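Local atomic coordinates of terminal oxygenase component of carbazole 1,9a-dioxygenase (Sphingomonas, PDB entry 3GKQ), a protein that probably catalyses the dioxygenation of carbazole at its angular position, taking electrons through a Rieske [2Fe-2S] cluster to a mononuclear nonheme iron. Residues A[34-38]-A[39-43]; A[49-53]-A[54-58]; A[170-173]-A[174-178]. One frame throughout, in Å; residues are numbered along the deposited sequence.

The three contacts illustrate how short local motifs shape a Rieske nonheme iron oxygenase at its turns, and they follow one another along the chain. Contacts 1 and 2 both belong to the Rieske [2Fe-2S] domain: the corner after strand 31-35 and the hairpin of strands 47-51 and 54-61 have centres about 13 Å apart and touch through V35, R36 and V41 packing on V49, L51 and L58. Contact 3 starts helix 174-181 after strand 161-170. Its centre is about 22 Å from the centre of contact 1 and about 17 Å from that of contact 2, and it touches neither. It lies in the ring-hydroxylase part and holds D171, an iron ligand in a structure of this protein.

Contact 1 (A[34-38]-A[39-43]); sequences PVRLS and AEVAE
E40 reaches back to L37 where the chain, having turned a corner at R36, enters a short 3-10 segment. Two backbone bonds close the turn. E40 N donates to L37 O at 2.8 Å, and V41 N donates to S38 O at 3.0 Å with an N-H...O angle of 154°; both donors stand well above the plane of the carbonyl they address.

A side-chain bond runs the other way. With CG beside its own backbone N (chi1 -61°) and the chain extended beyond it, the E40 carboxylate folds back over the turn, and OE1 accepts from L37 N at 2.8 Å. The position of OE1 is somewhat doubtful, because it is modelled too near the R36 side chain. H167 also hydrogen-bonds to OE1. An alanine in place of E40 is likely to leave the L37 N-H and H167 without this shared acceptor.

Charge and packing contribute less. The R36 and E40 side chains cross at about a right angle; their charges lie near each other, beyond a salt bridge, and any attraction is probably weak. Apolar contact is modest, with V41 CG2 approaching R36 CB at 4.1 Å. The L37 side chain crosses that of E40 at a slant.

S38 OG hydrogen-bonds to E131. Backbone bonds tie V35 and R36 to V136 and S38 to G134, so the turn stays beside strand 135-140, while V41 packs on L58 of strand 54-61.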
ATOM      1  N   PRO A  34      17.373 -20.975  11.944  1.00 26.03           N
ATOM      2  CA  PRO A  34      16.703 -22.090  11.270  1.00 26.81           C
ATOM      3  C   PRO A  34      15.731 -21.449  10.277  1.00 27.26           C
ATOM      4  O   PRO A  34      15.099 -20.444  10.600  1.00 28.42           O
ATOM      5  CB  PRO A  34      15.991 -22.802  12.415  1.00 26.08           C
ATOM      6  CG  PRO A  34      15.615 -21.666  13.327  1.00 26.06           C
ATOM      7  CD  PRO A  34      16.870 -20.804  13.321  1.00 26.64           C
ATOM      8  N   VAL A  35      15.603 -22.008   9.079  1.00 28.00           N
ATOM      9  CA  VAL A  35      14.711 -21.411   8.091  1.00 29.58           C
ATOM     10  C   VAL A  35      13.631 -22.330   7.543  1.00 31.40           C
ATOM     11  O   VAL A  35      12.606 -21.859   7.045  1.00 29.39           O
ATOM     12  CB  VAL A  35      15.503 -20.856   6.888  1.00 30.57           C
ATOM     13  CG1 VAL A  35      16.454 -19.769   7.354  1.00 32.52           C
ATOM     14  CG2 VAL A  35      16.275 -21.982   6.206  1.00 30.88           C
ATOM     15  N   ARG A  36      13.848 -23.637   7.640  1.00 30.65           N
ATOM     16  CA  ARG A  36      12.877 -24.582   7.107  1.00 33.06           C
ATOM     17  C   ARG A  36      13.057 -25.959   7.754  1.00 33.54           C
ATOM     18  O   ARG A  36      14.108 -26.255   8.333  1.00 31.68           O
ATOM     19  CB  ARG A  36      13.080 -24.682   5.586  1.00 36.29           C
ATOM     20  CG  ARG A  36      11.819 -24.855   4.757  1.00 41.53           C
ATOM     21  CD  ARG A  36      11.405 -23.578   4.033  1.00 39.42           C
ATOM     22  NE  ARG A  36      10.876 -22.576   4.947  1.00 45.45           N
ATOM     23  CZ  ARG A  36      10.367 -21.407   4.572  1.00 45.68           C
ATOM     24  NH1 ARG A  36      10.308 -21.077   3.287  1.00 45.66           N
ATOM     25  NH2 ARG A  36       9.915 -20.562   5.487  1.00 48.81           N
ATOM     26  N   LEU A  37      12.023 -26.790   7.674  1.00 32.73           N
ATOM     27  CA  LEU A  37      12.098 -28.142   8.215  1.00 34.74           C
ATOM     28  C   LEU A  37      12.818 -28.980   7.161  1.00 34.39           C
ATOM     29  O   LEU A  37      12.634 -28.757   5.966  1.00 32.65           O
ATOM     30  CB  LEU A  37      10.690 -28.701   8.454  1.00 34.55           C
ATOM     31  CG  LEU A  37       9.784 -27.885   9.379  1.00 35.27           C
ATOM     32  CD1 LEU A  37       8.396 -28.500   9.426  1.00 34.99           C
ATOM     33  CD2 LEU A  37      10.395 -27.830  10.768  1.00 36.23           C
ATOM     34  N   SER A  38      13.638 -29.932   7.598  1.00 35.27           N
ATOM     35  CA  SER A  38      14.380 -30.783   6.668  1.00 36.70           C
ATOM     36  C   SER A  38      13.508 -31.361   5.557  1.00 37.41           C
ATOM     37  O   SER A  38      13.907 -31.384   4.392  1.00 37.46           O
ATOM     38  CB  SER A  38      15.058 -31.935   7.418  1.00 37.53           C
ATOM     39  OG  SER A  38      16.124 -31.471   8.224  1.00 37.64           O
ATOM     40  N   ALA A  39      12.317 -31.823   5.923  1.00 37.78           N
ATOM     41  CA  ALA A  39      11.392 -32.418   4.966  1.00 38.54           C
ATOM     42  C   ALA A  39      10.963 -31.464   3.853  1.00 38.98           C
ATOM     43  O   ALA A  39      10.559 -31.908   2.778  1.00 39.79           O
ATOM     44  CB  ALA A  39      10.154 -32.946   5.699  1.00 39.04           C
ATOM     45  N   GLU A  40      11.046 -30.160   4.106  1.00 37.58           N
ATOM     46  CA  GLU A  40      10.645 -29.168   3.113  1.00 36.45           C
ATOM     47  C   GLU A  40      11.743 -28.896   2.093  1.00 35.55           C
ATOM     48  O   GLU A  40      11.507 -28.248   1.075  1.00 36.48           O
ATOM     49  CB  GLU A  40      10.261 -27.858   3.802  1.00 37.83           C
ATOM     50  CG  GLU A  40       9.090 -27.979   4.757  1.00 38.26           C
ATOM     51  CD  GLU A  40       8.805 -26.678   5.483  1.00 39.83           C
ATOM     52  OE1 GLU A  40       9.700 -26.194   6.205  1.00 38.31           O
ATOM     53  OE2 GLU A  40       7.687 -26.139   5.334  1.00 41.97           O
ATOM     54  N   VAL A  41      12.945 -29.379   2.379  1.00 34.84           N
ATOM     55  CA  VAL A  41      14.080 -29.194   1.485  1.00 34.74           C
ATOM     56  C   VAL A  41      14.449 -30.570   0.933  1.00 35.23           C
ATOM     57  O   VAL A  41      15.337 -31.243   1.454  1.00 34.28           O
ATOM     58  CB  VAL A  41      15.284 -28.591   2.243  1.00 34.62           C
ATOM     59  CG1 VAL A  41      16.390 -28.230   1.262  1.00 32.82           C
ATOM     60  CG2 VAL A  41      14.838 -27.355   3.031  1.00 33.80           C
ATOM     61  N   ALA A  42      13.755 -30.978  -0.123  1.00 36.21           N
ATOM     62  CA  ALA A  42      13.971 -32.286  -0.731  1.00 37.53           C
ATOM     63  C   ALA A  42      15.063 -32.325  -1.795  1.00 37.40           C
ATOM     64  O   ALA A  42      15.482 -31.294  -2.323  1.00 36.32           O
ATOM     65  CB  ALA A  42      12.656 -32.800  -1.319  1.00 37.43           C
ATOM     66  N   GLU A  43      15.514 -33.537  -2.101  1.00 37.97           N
ATOM     67  CA  GLU A  43      16.549 -33.764  -3.105  1.00 37.26           C
ATOM     68  C   GLU A  43      16.140 -33.146  -4.439  1.00 36.23           C
ATOM     69  O   GLU A  43      15.004 -33.310  -4.889  1.00 35.29           O
ATOM     70  CB  GLU A  43      16.774 -35.274  -3.277  1.00 38.56           C
ATOM     71  CG  GLU A  43      17.859 -35.678  -4.283  1.00 37.84           C
ATOM     72  CD  GLU A  43      19.264 -35.300  -3.846  1.00 38.86           C
ATOM     73  OE1 GLU A  43      19.548 -35.333  -2.628  1.00 40.98           O
ATOM     74  OE2 GLU A  43      20.096 -34.987  -4.725  1.00 38.80           O
TER

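Contact 2 (A[49-53]-A[54-58]); sequences VQLLG and EKVLL
V49 and V56 form an antiparallel hydrogen-bonded pair in a two-residue beta hairpin of the Rieske [2Fe-2S] domain, whose type I' turn runs from L51 to E54. V49 N donates to V56 O at 2.8 Å and V56 N returns a bond to V49 O at 2.8 Å, both nearly straight. L51 and E54 are the other such pair: E54 N binds L51 O at 2.9 Å, and the reciprocal bond from L51 N to E54 O is slightly longer. Q50 and K55 form the non-hydrogen-bonded pair between them. L52 and G53 take the two central places of the turn with positive phi, the left-handed conformation that a type I' turn demands.

Side chains knit one face together. V49 CG2 meets V56 CB at 3.9 Å, its CG1 meets L58 CD1 at 4.0 Å, and L51, whose CG is tucked between backbone N and carbonyl carbon (chi1 75°), brings CD2 within 3.9 Å of V56 CG2.

All four are buried, L51 and L58 packing on strands 31-35 and 135-140. The E54 carboxylate, on the same face, is held by R29 in a salt bridge and by Y127 and Q378. On the opposite face, Q50 NE2 bonds to I290 O and K55 NZ to T78 OG1. Between the two bonded pairs, Q50 CA offers its hydrogen to E54 O, a CA-H...O contact of 3.2 Å.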
ATOM      1  N   VAL A  49      13.773 -18.968   0.233  1.00 28.35           N
ATOM      2  CA  VAL A  49      13.434 -18.502   1.573  1.00 27.20           C
ATOM      3  C   VAL A  49      14.003 -17.097   1.732  1.00 28.45           C
ATOM      4  O   VAL A  49      14.837 -16.657   0.934  1.00 27.05           O
ATOM      5  CB  VAL A  49      14.050 -19.389   2.695  1.00 27.45           C
ATOM      6  CG1 VAL A  49      13.481 -20.805   2.639  1.00 28.91           C
ATOM      7  CG2 VAL A  49      15.562 -19.411   2.561  1.00 25.10           C
ATOM      8  N   GLN A  50      13.547 -16.393   2.760  1.00 27.52           N
ATOM      9  CA  GLN A  50      14.052 -15.056   3.033  1.00 28.27           C
ATOM     10  C   GLN A  50      14.216 -14.907   4.535  1.00 27.36           C
ATOM     11  O   GLN A  50      13.295 -15.200   5.294  1.00 27.10           O
ATOM     12  CB  GLN A  50      13.091 -13.980   2.515  1.00 28.88           C
ATOM     13  CG  GLN A  50      13.604 -12.552   2.732  1.00 31.49           C
ATOM     14  CD  GLN A  50      12.657 -11.490   2.189  1.00 35.45           C
ATOM     15  OE1 GLN A  50      12.116 -11.628   1.092  1.00 37.79           O
ATOM     16  NE2 GLN A  50      12.467 -10.421   2.949  1.00 35.30           N
ATOM     17  N   LEU A  51      15.400 -14.488   4.965  1.00 26.18           N
ATOM     18  CA  LEU A  51      15.645 -14.276   6.383  1.00 26.81           C
ATOM     19  C   LEU A  51      16.538 -13.054   6.521  1.00 26.58           C
ATOM     20  O   LEU A  51      17.465 -12.855   5.729  1.00 25.73           O
ATOM     21  CB  LEU A  51      16.314 -15.494   7.034  1.00 27.36           C
ATOM     22  CG  LEU A  51      17.796 -15.752   6.764  1.00 28.84           C
ATOM     23  CD1 LEU A  51      18.311 -16.803   7.739  1.00 28.59           C
ATOM     24  CD2 LEU A  51      17.993 -16.198   5.329  1.00 29.83           C
ATOM     25  N   LEU A  52      16.247 -12.231   7.523  1.00 26.27           N
ATOM     26  CA  LEU A  52      17.012 -11.012   7.759  1.00 25.78           C
ATOM     27  C   LEU A  52      17.083 -10.127   6.517  1.00 25.24           C
ATOM     28  O   LEU A  52      18.082  -9.446   6.281  1.00 25.00           O
ATOM     29  CB  LEU A  52      18.420 -11.351   8.260  1.00 25.81           C
ATOM     30  CG  LEU A  52      18.492 -11.754   9.738  1.00 28.33           C
ATOM     31  CD1 LEU A  52      17.900 -13.149   9.933  1.00 28.01           C
ATOM     32  CD2 LEU A  52      19.936 -11.731  10.202  1.00 28.33           C
ATOM     33  N   GLY A  53      16.010 -10.145   5.729  1.00 25.43           N
ATOM     34  CA  GLY A  53      15.942  -9.334   4.525  1.00 26.48           C
ATOM     35  C   GLY A  53      16.702  -9.866   3.319  1.00 27.66           C
ATOM     36  O   GLY A  53      16.678  -9.251   2.255  1.00 29.20           O
ATOM     37  N   GLU A  54      17.373 -11.002   3.473  1.00 27.85           N
ATOM     38  CA  GLU A  54      18.144 -11.583   2.379  1.00 27.37           C
ATOM     39  C   GLU A  54      17.416 -12.754   1.717  1.00 28.00           C
ATOM     40  O   GLU A  54      16.895 -13.638   2.395  1.00 28.31           O
ATOM     41  CB  GLU A  54      19.517 -12.028   2.905  1.00 27.68           C
ATOM     42  CG  GLU A  54      20.407 -10.847   3.327  1.00 28.80           C
ATOM     43  CD  GLU A  54      21.740 -11.272   3.943  1.00 30.27           C
ATOM     44  OE1 GLU A  54      22.256 -12.353   3.597  1.00 29.57           O
ATOM     45  OE2 GLU A  54      22.284 -10.507   4.766  1.00 30.98           O
ATOM     46  N   LYS A  55      17.374 -12.746   0.388  1.00 26.94           N
ATOM     47  CA  LYS A  55      16.709 -13.810  -0.360  1.00 26.91           C
ATOM     48  C   LYS A  55      17.697 -14.927  -0.677  1.00 27.18           C
ATOM     49  O   LYS A  55      18.719 -14.709  -1.329  1.00 25.95           O
ATOM     50  CB  LYS A  55      16.094 -13.241  -1.639  1.00 27.69           C
ATOM     51  CG  LYS A  55      14.960 -12.254  -1.361  1.00 30.48           C
ATOM     52  CD  LYS A  55      14.467 -11.564  -2.625  1.00 33.92           C
ATOM     53  CE  LYS A  55      13.764 -12.531  -3.563  1.00 35.08           C
ATOM     54  NZ  LYS A  55      13.297 -11.849  -4.808  1.00 36.63           N
ATOM     55  N   VAL A  56      17.378 -16.126  -0.208  1.00 27.07           N
ATOM     56  CA  VAL A  56      18.242 -17.286  -0.387  1.00 27.84           C
ATOM     57  C   VAL A  56      17.530 -18.436  -1.099  1.00 28.17           C
ATOM     58  O   VAL A  56      16.316 -18.589  -0.982  1.00 27.64           O
ATOM     59  CB  VAL A  56      18.748 -17.775   0.995  1.00 27.80           C
ATOM     60  CG1 VAL A  56      19.723 -18.931   0.833  1.00 28.36           C
ATOM     61  CG2 VAL A  56      19.406 -16.609   1.743  1.00 27.72           C
ATOM     62  N   LEU A  57      18.289 -19.232  -1.848  1.00 28.96           N
ATOM     63  CA  LEU A  57      17.723 -20.375  -2.557  1.00 29.61           C
ATOM     64  C   LEU A  57      18.375 -21.643  -2.012  1.00 29.11           C
ATOM     65  O   LEU A  57      19.602 -21.775  -2.020  1.00 28.39           O
ATOM     66  CB  LEU A  57      17.990 -20.281  -4.063  1.00 29.97           C
ATOM     67  CG  LEU A  57      16.839 -20.624  -5.023  1.00 34.31           C
ATOM     68  CD1 LEU A  57      17.436 -21.033  -6.362  1.00 31.34           C
ATOM     69  CD2 LEU A  57      15.954 -21.739  -4.477  1.00 30.96           C
ATOM     70  N   LEU A  58      17.552 -22.569  -1.539  1.00 29.12           N
ATOM     71  CA  LEU A  58      18.052 -23.820  -0.980  1.00 30.22           C
ATOM     72  C   LEU A  58      17.827 -24.996  -1.929  1.00 31.35           C
ATOM     73  O   LEU A  58      16.913 -24.983  -2.747  1.00 31.42           O
ATOM     74  CB  LEU A  58      17.336 -24.130   0.337  1.00 30.90           C
ATOM     75  CG  LEU A  58      17.241 -23.051   1.418  1.00 28.99           C
ATOM     76  CD1 LEU A  58      16.351 -23.563   2.547  1.00 28.26           C
ATOM     77  CD2 LEU A  58      18.623 -22.702   1.929  1.00 29.05           C
TER

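Contact 3 (A[170-173]-A[174-178]); sequences VDAN and WRMGV
N173 and R175 meet at the start of helix 174-181, where the asparagine is the N-cap. From its CB, CG continues anti to the backbone N (chi1 180°), beside the W174 side chain and pointing the same way, which carries the amide up to the arginine. The two side chains cross obliquely, amide and guanidinium planes 67° apart. OD1 does most of the work: it accepts from R175 N at 2.9 Å, the capping bond, and from R175 NE at 2.8 Å with an N-H...O angle of 167°. The two donors come from opposite faces of the amide plane, and OD1 lies nearly in the plane of the guanidinium, at its edge. A bend in the arginine chain at chi3 turns NE back to the oxygen, so that one residue supplies both donors. ND2, at the other tip, passes W174 CD1 at 3.8 Å and bonds to the carbonyls of K25 and E292. The amide is therefore held from both ends, which fixes its rotation.

M176 N donates to N173 O at 3.0 Å, and M176 CB touches A172 CB at 4.2 Å. R175 CG rests over one face of the W174 ring, offset toward the rim, 3.3 Å above the plane.

D171, just ahead, ligates an iron in a structure of this protein, although none is bound there in this chain. The cap joins strand 161-170 to the helix: W174 packs on H295 of strand 294-304 and bonds A24 O through NE1, R175 NH1 reaches the carbonyls of Y21 and I22 at helix 19-23, and M176 packs on helices 332-346 and 349-353.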
ATOM      1  N   VAL A 170       4.471 -14.568  10.832  1.00 28.14           N
ATOM      2  CA  VAL A 170       3.685 -13.680  11.677  1.00 28.44           C
ATOM      3  C   VAL A 170       3.856 -12.237  11.199  1.00 29.54           C
ATOM      4  O   VAL A 170       4.974 -11.808  10.893  1.00 28.71           O
ATOM      5  CB  VAL A 170       4.128 -13.798  13.150  1.00 28.60           C
ATOM      6  CG1 VAL A 170       3.365 -12.797  14.015  1.00 28.15           C
ATOM      7  CG2 VAL A 170       3.886 -15.220  13.642  1.00 26.62           C
ATOM      8  N   ASP A 171       2.751 -11.497  11.139  1.00 28.28           N
ATOM      9  CA  ASP A 171       2.782 -10.109  10.687  1.00 30.54           C
ATOM     10  C   ASP A 171       3.268  -9.134  11.751  1.00 27.99           C
ATOM     11  O   ASP A 171       2.545  -8.226  12.154  1.00 28.40           O
ATOM     12  CB  ASP A 171       1.399  -9.666  10.201  1.00 36.16           C
ATOM     13  CG  ASP A 171       0.905 -10.481   9.027  1.00 41.92           C
ATOM     14  OD1 ASP A 171       1.689 -10.709   8.079  1.00 44.56           O
ATOM     15  OD2 ASP A 171      -0.275 -10.889   9.046  1.00 47.95           O
ATOM     16  N   ALA A 172       4.495  -9.326  12.208  1.00 25.17           N
ATOM     17  CA  ALA A 172       5.070  -8.435  13.201  1.00 23.19           C
ATOM     18  C   ALA A 172       6.577  -8.581  13.174  1.00 22.82           C
ATOM     19  O   ALA A 172       7.108  -9.587  12.693  1.00 22.47           O
ATOM     20  CB  ALA A 172       4.538  -8.774  14.597  1.00 21.98           C
ATOM     21  N   ASN A 173       7.259  -7.561  13.679  1.00 22.52           N
ATOM     22  CA  ASN A 173       8.708  -7.574  13.759  1.00 22.23           C
ATOM     23  C   ASN A 173       9.101  -8.724  14.682  1.00 23.52           C
ATOM     24  O   ASN A 173       8.368  -9.047  15.626  1.00 23.03           O
ATOM     25  CB  ASN A 173       9.214  -6.249  14.328  1.00 21.58           C
ATOM     26  CG  ASN A 173      10.717  -6.211  14.442  1.00 22.82           C
ATOM     27  OD1 ASN A 173      11.277  -6.462  15.506  1.00 23.62           O
ATOM     28  ND2 ASN A 173      11.385  -5.913  13.331  1.00 23.56           N
ATOM     29  N   TRP A 174      10.253  -9.333  14.418  1.00 22.62           N
ATOM     30  CA  TRP A 174      10.717 -10.461  15.214  1.00 22.60           C
ATOM     31  C   TRP A 174      10.819 -10.162  16.709  1.00 23.58           C
ATOM     32  O   TRP A 174      10.590 -11.043  17.535  1.00 23.38           O
ATOM     33  CB  TRP A 174      12.077 -10.951  14.703  1.00 23.90           C
ATOM     34  CG  TRP A 174      13.212 -10.022  15.017  1.00 23.50           C
ATOM     35  CD1 TRP A 174      13.554  -8.880  14.345  1.00 24.31           C
ATOM     36  CD2 TRP A 174      14.137 -10.143  16.103  1.00 23.70           C
ATOM     37  NE1 TRP A 174      14.637  -8.284  14.947  1.00 24.64           N
ATOM     38  CE2 TRP A 174      15.013  -9.037  16.029  1.00 24.93           C
ATOM     39  CE3 TRP A 174      14.308 -11.078  17.133  1.00 24.15           C
ATOM     40  CZ2 TRP A 174      16.050  -8.840  16.951  1.00 25.96           C
ATOM     41  CZ3 TRP A 174      15.343 -10.880  18.055  1.00 25.60           C
ATOM     42  CH2 TRP A 174      16.198  -9.766  17.953  1.00 23.94           C
ATOM     43  N   ARG A 175      11.152  -8.925  17.061  1.00 23.34           N
ATOM     44  CA  ARG A 175      11.282  -8.566  18.470  1.00 23.95           C
ATOM     45  C   ARG A 175       9.965  -8.683  19.234  1.00 24.18           C
ATOM     46  O   ARG A 175       9.967  -8.961  20.430  1.00 25.28           O
ATOM     47  CB  ARG A 175      11.866  -7.154  18.606  1.00 21.92           C
ATOM     48  CG  ARG A 175      13.313  -7.063  18.103  1.00 21.66           C
ATOM     49  CD  ARG A 175      13.805  -5.624  18.009  1.00 22.06           C
ATOM     50  NE  ARG A 175      13.008  -4.837  17.069  1.00 22.67           N
ATOM     51  CZ  ARG A 175      13.165  -3.532  16.860  1.00 25.18           C
ATOM     52  NH1 ARG A 175      14.096  -2.857  17.522  1.00 24.89           N
ATOM     53  NH2 ARG A 175      12.381  -2.896  16.005  1.00 24.86           N
ATOM     54  N   MET A 176       8.842  -8.480  18.551  1.00 23.54           N
ATOM     55  CA  MET A 176       7.550  -8.608  19.212  1.00 23.35           C
ATOM     56  C   MET A 176       7.377 -10.062  19.642  1.00 24.34           C
ATOM     57  O   MET A 176       6.748 -10.348  20.663  1.00 24.08           O
ATOM     58  CB  MET A 176       6.410  -8.204  18.270  1.00 22.84           C
ATOM     59  CG  MET A 176       6.439  -6.733  17.860  1.00 23.22           C
ATOM     60  SD  MET A 176       6.448  -5.571  19.254  1.00 25.05           S
ATOM     61  CE  MET A 176       8.221  -5.220  19.398  1.00 22.98           C
ATOM     62  N   GLY A 177       7.944 -10.971  18.853  1.00 25.26           N
ATOM     63  CA  GLY A 177       7.866 -12.387  19.161  1.00 26.87           C
ATOM     64  C   GLY A 177       8.696 -12.721  20.385  1.00 28.97           C
ATOM     65  O   GLY A 177       8.225 -13.406  21.294  1.00 28.58           O
ATOM     66  N   VAL A 178       9.933 -12.229  20.421  1.00 30.49           N
ATOM     67  CA  VAL A 178      10.818 -12.492  21.553  1.00 32.04           C
ATOM     68  C   VAL A 178      10.297 -11.808  22.811  1.00 31.01           C
ATOM     69  O   VAL A 178      10.295 -12.401  23.888  1.00 33.02           O
ATOM     70  CB  VAL A 178      12.258 -11.994  21.280  1.00 32.18           C
ATOM     71  CG1 VAL A 178      13.214 -12.573  22.317  1.00 34.55           C
ATOM     72  CG2 VAL A 178      12.694 -12.403  19.895  1.00 36.16           C
TER